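Local structure of calcium uptake protein 2, mitochondrial (Homo sapiens, 6LB7) at residues B[206-211]-B[295-300]; B[243-248]-B[309-314]; B[272-277]-B[289-294]. The protein is a mitochondrial EF-hand protein that binds calcium and is thought to regulate calcium entry through the mitochondrial calcium uniporter. All coordinates share one frame; numbering follows the deposited sequence.

Contact 1 of 3, residues B[206-211]-B[295-300]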
loop_
_atom_site.group_PDB
_atom_site.type_symbol
_atom_site.label_atom_id
_atom_site.label_comp_id
_atom_site.label_asym_id
_atom_site.label_seq_id
_atom_site.Cartn_x
_atom_site.Cartn_y
_atom_site.Cartn_z
ATOM N N ASP B 206 14.487 -15.650 25.323
ATOM C CA ASP B 206 13.080 -15.296 25.570
ATOM C C ASP B 206 12.518 -14.471 24.415
ATOM O O ASP B 206 11.364 -14.646 24.019
ATOM C CB ASP B 206 12.910 -14.487 26.870
ATOM C CG ASP B 206 13.469 -15.176 28.115
ATOM O OD1 ASP B 206 13.478 -16.404 28.190
ATOM O OD2 ASP B 206 13.876 -14.455 29.063
ATOM N N PHE B 207 13.304 -13.529 23.895
ATOM C CA PHE B 207 12.876 -12.776 22.722
ATOM C C PHE B 207 12.725 -13.695 21.509
ATOM O O PHE B 207 11.785 -13.555 20.716
ATOM C CB PHE B 207 13.881 -11.651 22.454
ATOM C CG PHE B 207 13.628 -10.901 21.178
ATOM C CD1 PHE B 207 12.602 -9.977 21.103
ATOM C CD2 PHE B 207 14.408 -11.135 20.049
ATOM C CE1 PHE B 207 12.349 -9.290 19.916
ATOM C CE2 PHE B 207 14.149 -10.465 18.857
ATOM C CZ PHE B 207 13.124 -9.535 18.797
ATOM N N ALA B 208 13.616 -14.670 21.371
ATOM C CA ALA B 208 13.464 -15.632 20.285
ATOM C C ALA B 208 12.172 -16.426 20.434
ATOM O O ALA B 208 11.475 -16.673 19.446
ATOM C CB ALA B 208 14.670 -16.570 20.237
ATOM N N GLU B 209 11.833 -16.833 21.664
ATOM C CA GLU B 209 10.576 -17.552 21.884
ATOM C C GLU B 209 9.376 -16.707 21.504
ATOM O O GLU B 209 8.425 -17.215 20.894
ATOM C CB GLU B 209 10.433 -17.975 23.341
ATOM C CG GLU B 209 11.355 -19.049 23.820
ATOM C CD GLU B 209 11.283 -19.171 25.327
ATOM O OE1 GLU B 209 12.260 -19.629 25.944
ATOM O OE2 GLU B 209 10.247 -18.762 25.903
ATOM N N TRP B 210 9.375 -15.425 21.890
ATOM C CA TRP B 210 8.317 -14.534 21.420
ATOM C C TRP B 210 8.281 -14.490 19.893
ATOM O O TRP B 210 7.221 -14.625 19.270
ATOM C CB TRP B 210 8.529 -13.126 21.994
ATOM C CG TRP B 210 7.619 -12.110 21.373
ATOM C CD1 TRP B 210 6.318 -11.826 21.741
ATOM C CD2 TRP B 210 7.932 -11.220 20.290
ATOM N NE1 TRP B 210 5.818 -10.828 20.949
ATOM C CE2 TRP B 210 6.788 -10.439 20.053
ATOM C CE3 TRP B 210 9.066 -11.020 19.493
ATOM C CZ2 TRP B 210 6.735 -9.472 19.038
ATOM C CZ3 TRP B 210 9.014 -10.055 18.478
ATOM C CH2 TRP B 210 7.854 -9.294 18.265
ATOM N N LEU B 211 9.446 -14.312 19.265
ATOM C CA LEU B 211 9.478 -14.071 17.823
ATOM C C LEU B 211 8.957 -15.274 17.045
ATOM O O LEU B 211 8.295 -15.113 16.016
ATOM C CB LEU B 211 10.906 -13.719 17.392
ATOM C CG LEU B 211 11.208 -13.380 15.931
ATOM C CD1 LEU B 211 10.518 -12.124 15.536
ATOM C CD2 LEU B 211 12.714 -13.222 15.722
ATOM N N PHE B 295 20.290 -12.033 13.605
ATOM C CA PHE B 295 21.285 -12.638 12.724
ATOM C C PHE B 295 21.695 -14.030 13.197
ATOM O O PHE B 295 21.887 -14.926 12.375
ATOM C CB PHE B 295 22.499 -11.720 12.576
ATOM C CG PHE B 295 22.379 -10.760 11.427
ATOM C CD1 PHE B 295 23.037 -11.005 10.234
ATOM C CD2 PHE B 295 21.565 -9.637 11.530
ATOM C CE1 PHE B 295 22.907 -10.132 9.164
ATOM C CE2 PHE B 295 21.426 -8.754 10.462
ATOM C CZ PHE B 295 22.092 -9.002 9.281
ATOM N N LYS B 296 21.814 -14.253 14.510
ATOM C CA LYS B 296 22.131 -15.612 14.954
ATOM C C LYS B 296 21.038 -16.593 14.549
ATOM O O LYS B 296 21.327 -17.747 14.205
ATOM C CB LYS B 296 22.353 -15.664 16.467
ATOM C CG LYS B 296 23.550 -14.864 16.972
ATOM C CD LYS B 296 24.854 -15.613 16.816
ATOM C CE LYS B 296 25.965 -14.945 17.625
ATOM N NZ LYS B 296 25.621 -14.893 19.079
ATOM N N ILE B 297 19.774 -16.168 14.588
ATOM C CA ILE B 297 18.682 -17.090 14.256
ATOM C C ILE B 297 18.566 -17.304 12.748
ATOM O O ILE B 297 18.315 -18.426 12.285
ATOM C CB ILE B 297 17.343 -16.585 14.829
ATOM C CG1 ILE B 297 17.377 -16.481 16.365
ATOM C CG2 ILE B 297 16.193 -17.493 14.381
ATOM C CD1 ILE B 297 16.124 -15.779 16.933
ATOM N N PHE B 298 18.688 -16.234 11.959
ATOM C CA PHE B 298 18.359 -16.292 10.542
ATOM C C PHE B 298 19.579 -16.144 9.626
ATOM O O PHE B 298 19.409 -15.973 8.420
ATOM C CB PHE B 298 17.305 -15.229 10.203
ATOM C CG PHE B 298 15.982 -15.423 10.926
ATOM C CD1 PHE B 298 15.695 -14.699 12.079
ATOM C CD2 PHE B 298 15.032 -16.315 10.443
ATOM C CE1 PHE B 298 14.490 -14.861 12.750
ATOM C CE2 PHE B 298 13.816 -16.487 11.109
ATOM C CZ PHE B 298 13.545 -15.755 12.260
ATOM N N ASP B 299 20.802 -16.202 10.152
ATOM C CA ASP B 299 21.954 -16.412 9.266
ATOM C C ASP B 299 22.069 -17.915 9.087
ATOM O O ASP B 299 22.644 -18.624 9.914
ATOM C CB ASP B 299 23.237 -15.800 9.819
ATOM C CG ASP B 299 24.483 -16.191 8.997
ATOM O OD1 ASP B 299 24.343 -16.751 7.891
ATOM O OD2 ASP B 299 25.610 -15.920 9.450
ATOM N N LEU B 300 21.467 -18.404 8.002
ATOM C CA LEU B 300 21.296 -19.830 7.770
ATOM C C LEU B 300 22.418 -20.448 6.942
ATOM O O LEU B 300 22.468 -21.679 6.831
ATOM C CB LEU B 300 19.952 -20.096 7.077
ATOM C CG LEU B 300 18.693 -19.647 7.830
ATOM C CD1 LEU B 300 17.446 -20.167 7.138
ATOM C CD2 LEU B 300 18.704 -20.066 9.296
#
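I297 and F298 of helix 288-298 meet A208 and L211 of helix 204-211. The contact is apolar and buried, and small at 131 Å². CD1 of I297 lies 3.7 Å from A208 CB. The helices come close here: the CA atoms of A208 and I297 are 8.1 Å apart. CG1 of I297 stands opposite the carbonyl carbon (chi1 -61°), and its chain runs on extended (chi2 171°). This sends CD1 out as the tip that reaches the other helix. The same methyl is more loosely placed against L211, with its CD1 4.4 Å from L211 CD2.

L211 does its main work on F298. The two side chains come from opposite directions. L211 CD2 sits in the plane of the F298 ring, at its edge, 3.8 Å from CE1. One face of that ring carries I297 CG2, 3.5 Å above the plane and offset toward the rim. I297 thus turns one branch outward to A208 and rests the other on its neighbour's ring.

Other helices close the surroundings. V227 of helix 220-230 packs on A208, while V314 of helix 308-320 touches both L211 and F298. The I297 carbonyl accepts a hydrogen bond from N226 ND2, and F298 is bonded through its backbone to S307.

D299 OD1 takes the amide of G302 in the turn that follows. The sequence there resembles an EF-hand loop, so I297 and F298 belong to the entering helix of a probable EF-hand.

Contact 2 of 3, residues B[243-248]-B[309-314]; sequences KSFCHF and EEFLGV
F245 and F248 face F311 between two well-separated helices, with the closest CA pair, F248 and L312, 11.9 Å apart. These are helices 239-249 and 308-320. The second follows a loop whose sequence resembles an EF-hand loop, so it is probably the exiting helix of an EF-hand. Long aromatic side chains span the gap, and all three are buried.

F311 is the single bridge. Its CG is anti to the backbone N (chi1 176°), which carries the ring toward helix 239-249. The outermost atom, CZ, makes both contacts. It lies 4.1 Å from F245 CZ, at the edge of each ring and near both planes. The two side chains approach from opposite directions. F248 arrives on a slanting course, with CE2 4.2 Å from F311 CZ. For F248 this is an approach near its ring plane.

F245 and F248 are three residues apart and so share one side of their helix. Both have CG anti to the backbone N.

The cluster is wider than these three rings. F207 of helix 204-211 meets F245 edge to face, and F255 of helix 252-264 does the same to F248. F311 also touches V294 and the ring of F298, both on helix 288-298. The contact therefore lies where several helices of this domain converge.

F248 is in contact with F245 at two points within its own helix: its ring has F245 O at the edge, in plane, and its CD2 lies 3.9 Å above the face of the F245 ring, offset toward the rim.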
loop_
_atom_site.group_PDB
_atom_site.type_symbol
_atom_site.label_atom_id
_atom_site.label_comp_id
_atom_site.label_asym_id
_atom_site.label_seq_id
_atom_site.Cartn_x
_atom_site.Cartn_y
_atom_site.Cartn_z
ATOM N N LYS B 243 10.002 -2.834 22.714
ATOM C CA LYS B 243 8.985 -1.985 22.095
ATOM C C LYS B 243 9.446 -1.466 20.737
ATOM O O LYS B 243 8.649 -1.394 19.793
ATOM C CB LYS B 243 8.625 -0.802 23.011
ATOM C CG LYS B 243 7.809 -1.175 24.232
ATOM C CD LYS B 243 7.581 0.037 25.167
ATOM C CE LYS B 243 6.639 -0.346 26.284
ATOM N NZ LYS B 243 6.323 0.758 27.224
ATOM N N SER B 244 10.727 -1.110 20.615
ATOM C CA SER B 244 11.238 -0.606 19.337
ATOM C C SER B 244 11.144 -1.665 18.252
ATOM O O SER B 244 10.793 -1.353 17.111
ATOM C CB SER B 244 12.690 -0.142 19.462
ATOM O OG SER B 244 12.763 0.885 20.423
ATOM N N PHE B 245 11.481 -2.917 18.581
ATOM C CA PHE B 245 11.320 -3.978 17.597
ATOM C C PHE B 245 9.866 -4.154 17.215
ATOM O O PHE B 245 9.554 -4.350 16.033
ATOM C CB PHE B 245 11.868 -5.310 18.094
ATOM C CG PHE B 245 11.901 -6.357 17.021
ATOM C CD1 PHE B 245 12.983 -6.426 16.147
ATOM C CD2 PHE B 245 10.830 -7.241 16.850
ATOM C CE1 PHE B 245 13.016 -7.377 15.140
ATOM C CE2 PHE B 245 10.845 -8.199 15.839
ATOM C CZ PHE B 245 11.952 -8.261 14.975
ATOM N N CYS B 246 8.961 -4.129 18.198
ATOM C CA CYS B 246 7.551 -4.303 17.867
ATOM C C CYS B 246 7.058 -3.188 16.956
ATOM O O CYS B 246 6.254 -3.432 16.052
ATOM C CB CYS B 246 6.693 -4.394 19.137
ATOM S SG CYS B 246 7.016 -5.872 20.125
ATOM N N HIS B 247 7.493 -1.953 17.196
ATOM C CA HIS B 247 7.126 -0.865 16.285
ATOM C C HIS B 247 7.665 -1.116 14.879
ATOM O O HIS B 247 6.986 -0.823 13.884
ATOM C CB HIS B 247 7.653 0.470 16.818
ATOM C CG HIS B 247 6.934 0.952 18.033
ATOM N ND1 HIS B 247 7.570 1.602 19.070
ATOM C CD2 HIS B 247 5.626 0.882 18.377
ATOM C CE1 HIS B 247 6.683 1.912 19.999
ATOM N NE2 HIS B 247 5.498 1.478 19.606
ATOM N N PHE B 248 8.890 -1.655 14.777
ATOM C CA PHE B 248 9.450 -1.992 13.469
ATOM C C PHE B 248 8.608 -3.037 12.730
ATOM O O PHE B 248 8.507 -2.995 11.495
ATOM C CB PHE B 248 10.907 -2.460 13.636
ATOM C CG PHE B 248 11.376 -3.422 12.560
ATOM C CD1 PHE B 248 11.856 -2.945 11.352
ATOM C CD2 PHE B 248 11.355 -4.800 12.776
ATOM C CE1 PHE B 248 12.289 -3.829 10.350
ATOM C CE2 PHE B 248 11.794 -5.685 11.789
ATOM C CZ PHE B 248 12.266 -5.187 10.571
ATOM N N GLU B 309 14.316 -13.591 3.477
ATOM C CA GLU B 309 13.000 -14.106 3.119
ATOM C C GLU B 309 12.411 -14.936 4.256
ATOM O O GLU B 309 11.211 -14.851 4.535
ATOM C CB GLU B 309 13.096 -14.931 1.832
ATOM C CG GLU B 309 13.585 -14.146 0.602
ATOM C CD GLU B 309 15.082 -14.339 0.303
ATOM O OE1 GLU B 309 15.875 -14.617 1.240
ATOM O OE2 GLU B 309 15.466 -14.214 -0.882
ATOM N N GLU B 310 13.239 -15.752 4.921
ATOM C CA GLU B 310 12.746 -16.541 6.042
ATOM C C GLU B 310 12.444 -15.653 7.245
ATOM O O GLU B 310 11.431 -15.854 7.923
ATOM C CB GLU B 310 13.747 -17.633 6.410
ATOM C CG GLU B 310 13.732 -18.824 5.472
ATOM C CD GLU B 310 14.689 -18.664 4.299
ATOM O OE1 GLU B 310 15.092 -17.512 3.991
ATOM O OE2 GLU B 310 15.038 -19.699 3.687
ATOM N N PHE B 311 13.297 -14.658 7.508
ATOM C CA PHE B 311 13.019 -13.689 8.566
ATOM C C PHE B 311 11.665 -13.020 8.344
ATOM O O PHE B 311 10.794 -13.040 9.218
ATOM C CB PHE B 311 14.152 -12.660 8.612
ATOM C CG PHE B 311 13.934 -11.537 9.601
ATOM C CD1 PHE B 311 13.679 -11.801 10.942
ATOM C CD2 PHE B 311 14.031 -10.221 9.189
ATOM C CE1 PHE B 311 13.505 -10.763 11.845
ATOM C CE2 PHE B 311 13.867 -9.179 10.081
ATOM C CZ PHE B 311 13.599 -9.451 11.417
ATOM N N LEU B 312 11.465 -12.461 7.145
ATOM C CA LEU B 312 10.205 -11.825 6.786
ATOM C C LEU B 312 9.016 -12.772 6.952
ATOM O O LEU B 312 7.930 -12.356 7.372
ATOM C CB LEU B 312 10.304 -11.321 5.346
ATOM C CG LEU B 312 9.220 -10.346 4.924
ATOM C CD1 LEU B 312 9.333 -9.060 5.740
ATOM C CD2 LEU B 312 9.334 -10.079 3.430
ATOM N N GLY B 313 9.203 -14.053 6.640
ATOM C CA GLY B 313 8.140 -15.010 6.868
ATOM C C GLY B 313 7.750 -15.125 8.330
ATOM O O GLY B 313 6.561 -15.125 8.664
ATOM N N VAL B 314 8.742 -15.229 9.222
ATOM C CA VAL B 314 8.452 -15.313 10.656
ATOM C C VAL B 314 7.796 -14.024 11.153
ATOM O O VAL B 314 6.870 -14.058 11.973
ATOM C CB VAL B 314 9.742 -15.643 11.436
ATOM C CG1 VAL B 314 9.538 -15.485 12.955
ATOM C CG2 VAL B 314 10.226 -17.066 11.104
#

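Contact 3 of 3, residues B[272-277]-B[289-294]; sequences AEFKRA and NILDTV
Two consecutive helices of a probable EF-hand domain meet here: 271-282, and 288-298, whose following loop resembles an EF-hand loop. The axes of segments 272-277 and 289-294 pass 11.9 Å apart and their directions differ by 121°, so the helices cross steeply. F274 and K275 touch L291 and V294.

L291 is the centre, and its two methyls serve different partners. CG is anti to the carbonyl carbon (chi1 -67°). CD2 lies 3.7 Å from F274 CD2 and equally close to CE2, so it lies by the CD2-CE2 bond of the ring, which it approaches obliquely. CD1 lies 3.6 Å from K275 CE. The lysine chain is extended and crosses the leucine at about a right angle. Its aliphatic part covers L291 at the exposed border of an otherwise buried contact. V294, one turn further on, adds a looser touch: its CG1 is 4.2 Å from F274 CZ.

Helix 288-298 is also tied internally. N289 O accepts two bonds from T293, one from the backbone N and one from OG1 at 2.8 Å. They reach the carbonyl from opposite faces of its plane, the hydroxyl being tilted 24° from it. N289 ND2 is bonded to E241 OE1 and to the E235 carbonyl.

L306 of the following loop packs on both F274 and V294. F255 of helix 252-264 meets F274 edge to face, and A277 also lies against that helix. I290 and T293 lean on F207 of helix 204-211. R276 NH2 is salt-bridged to an acidic side chain of another protein chain. Helix 288-298 thus lies between helices 271-282 and 204-211.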
loop_
_atom_site.group_PDB
_atom_site.type_symbol
_atom_site.label_atom_id
_atom_site.label_comp_id
_atom_site.label_asym_id
_atom_site.label_seq_id
_atom_site.Cartn_x
_atom_site.Cartn_y
_atom_site.Cartn_z
ATOM N N ALA B 272 25.079 -4.151 7.915
ATOM C CA ALA B 272 24.957 -2.780 7.423
ATOM C C ALA B 272 23.758 -2.610 6.487
ATOM O O ALA B 272 23.101 -1.560 6.499
ATOM C CB ALA B 272 26.242 -2.346 6.710
ATOM N N GLU B 273 23.480 -3.602 5.640
ATOM C CA GLU B 273 22.298 -3.509 4.784
ATOM C C GLU B 273 21.027 -3.555 5.620
ATOM O O GLU B 273 20.092 -2.772 5.403
ATOM C CB GLU B 273 22.283 -4.638 3.751
ATOM C CG GLU B 273 23.254 -4.444 2.593
ATOM C CD GLU B 273 24.688 -4.626 3.022
ATOM O OE1 GLU B 273 25.553 -3.902 2.488
ATOM O OE2 GLU B 273 24.942 -5.484 3.903
ATOM N N PHE B 274 20.979 -4.477 6.575
ATOM C CA PHE B 274 19.812 -4.603 7.438
ATOM C C PHE B 274 19.543 -3.293 8.154
ATOM O O PHE B 274 18.419 -2.776 8.129
ATOM C CB PHE B 274 20.046 -5.748 8.425
ATOM C CG PHE B 274 18.818 -6.163 9.196
ATOM C CD1 PHE B 274 17.970 -7.139 8.706
ATOM C CD2 PHE B 274 18.529 -5.589 10.411
ATOM C CE1 PHE B 274 16.843 -7.530 9.427
ATOM C CE2 PHE B 274 17.407 -5.977 11.141
ATOM C CZ PHE B 274 16.574 -6.943 10.655
ATOM N N LYS B 275 20.596 -2.704 8.732
ATOM C CA LYS B 275 20.475 -1.432 9.437
ATOM C C LYS B 275 19.888 -0.351 8.544
ATOM O O LYS B 275 18.983 0.385 8.958
ATOM C CB LYS B 275 21.847 -0.994 9.966
ATOM C CG LYS B 275 22.314 -1.721 11.225
ATOM C CD LYS B 275 23.646 -1.146 11.713
ATOM C CE LYS B 275 23.917 -1.499 13.167
ATOM N NZ LYS B 275 25.274 -1.028 13.608
ATOM N N ARG B 276 20.402 -0.233 7.314
ATOM C CA ARG B 276 19.884 0.864 6.492
ATOM C C ARG B 276 18.447 0.589 6.051
ATOM O O ARG B 276 17.580 1.474 6.099
ATOM C CB ARG B 276 20.796 1.065 5.279
ATOM C CG ARG B 276 20.440 2.200 4.366
ATOM C CD ARG B 276 21.264 3.405 4.585
ATOM N NE ARG B 276 21.174 4.270 3.591
ATOM C CZ ARG B 276 21.940 4.292 2.654
ATOM N NH1 ARG B 276 22.872 3.498 2.571
ATOM N NH2 ARG B 276 21.769 5.113 1.794
ATOM N N ALA B 277 18.063 -0.650 5.773
ATOM C CA ALA B 277 16.655 -0.942 5.492
ATOM C C ALA B 277 15.760 -0.648 6.690
ATOM O O ALA B 277 14.615 -0.196 6.527
ATOM C CB ALA B 277 16.506 -2.395 5.096
ATOM N N ASN B 289 21.751 -6.026 20.849
ATOM C CA ASN B 289 21.353 -7.356 21.308
ATOM C C ASN B 289 20.249 -7.944 20.426
ATOM O O ASN B 289 20.242 -9.155 20.161
ATOM C CB ASN B 289 20.931 -7.320 22.797
ATOM C CG ASN B 289 19.923 -6.201 23.127
ATOM O OD1 ASN B 289 19.335 -5.563 22.243
ATOM N ND2 ASN B 289 19.726 -5.963 24.427
ATOM N N ILE B 290 19.332 -7.105 19.930
ATOM C CA ILE B 290 18.261 -7.604 19.070
ATOM C C ILE B 290 18.777 -7.877 17.660
ATOM O O ILE B 290 18.479 -8.927 17.071
ATOM C CB ILE B 290 17.065 -6.633 19.064
ATOM C CG1 ILE B 290 16.233 -6.811 20.348
ATOM C CG2 ILE B 290 16.133 -6.925 17.865
ATOM C CD1 ILE B 290 15.141 -5.811 20.502
ATOM N N LEU B 291 19.557 -6.947 17.097
ATOM C CA LEU B 291 20.191 -7.209 15.802
ATOM C C LEU B 291 20.988 -8.503 15.848
ATOM O O LEU B 291 20.919 -9.327 14.929
ATOM C CB LEU B 291 21.119 -6.060 15.401
ATOM C CG LEU B 291 20.513 -4.697 15.083
ATOM C CD1 LEU B 291 21.606 -3.660 14.950
ATOM C CD2 LEU B 291 19.672 -4.753 13.822
ATOM N N ASP B 292 21.758 -8.692 16.922
ATOM C CA ASP B 292 22.563 -9.901 17.043
ATOM C C ASP B 292 21.691 -11.146 17.112
ATOM O O ASP B 292 22.025 -12.177 16.523
ATOM C CB ASP B 292 23.456 -9.813 18.282
ATOM C CG ASP B 292 24.334 -11.040 18.452
ATOM O OD1 ASP B 292 24.123 -11.801 19.423
ATOM O OD2 ASP B 292 25.229 -11.249 17.607
ATOM N N THR B 293 20.571 -11.074 17.844
ATOM C CA THR B 293 19.665 -12.215 17.933
ATOM C C THR B 293 19.063 -12.558 16.577
ATOM O O THR B 293 18.974 -13.737 16.204
ATOM C CB THR B 293 18.554 -11.926 18.952
ATOM O OG1 THR B 293 19.140 -11.724 20.239
ATOM C CG2 THR B 293 17.591 -13.101 19.029
ATOM N N VAL B 294 18.617 -11.541 15.837
ATOM C CA VAL B 294 18.035 -11.790 14.517
ATOM C C VAL B 294 19.037 -12.502 13.615
ATOM O O VAL B 294 18.701 -13.481 12.936
ATOM C CB VAL B 294 17.550 -10.477 13.884
ATOM C CG1 VAL B 294 17.311 -10.677 12.388
ATOM C CG2 VAL B 294 16.285 -10.002 14.573
#

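How the contacts relate
The three contacts sit close together on one side of the chain's centre, their own centres 10 to 12 Å apart. Contacts 1 and 3 share helix 288-298; contact 2 uses the next helix, 308-320. Along the chain the order is 206-211, 243-248, 272-277, 289-294, 295-300 and 309-314. Contacts 1 and 2 interleave, and contact 3 falls within the span of both. Their side chains join: F311 touches F274, and F245 touches W210 and I290. The result is one continuous aromatic and aliphatic core for the C-terminal helical domain. The calcium seen in this entry is bound by D109, D111, N113, M115 and E120, in the other half of the chain.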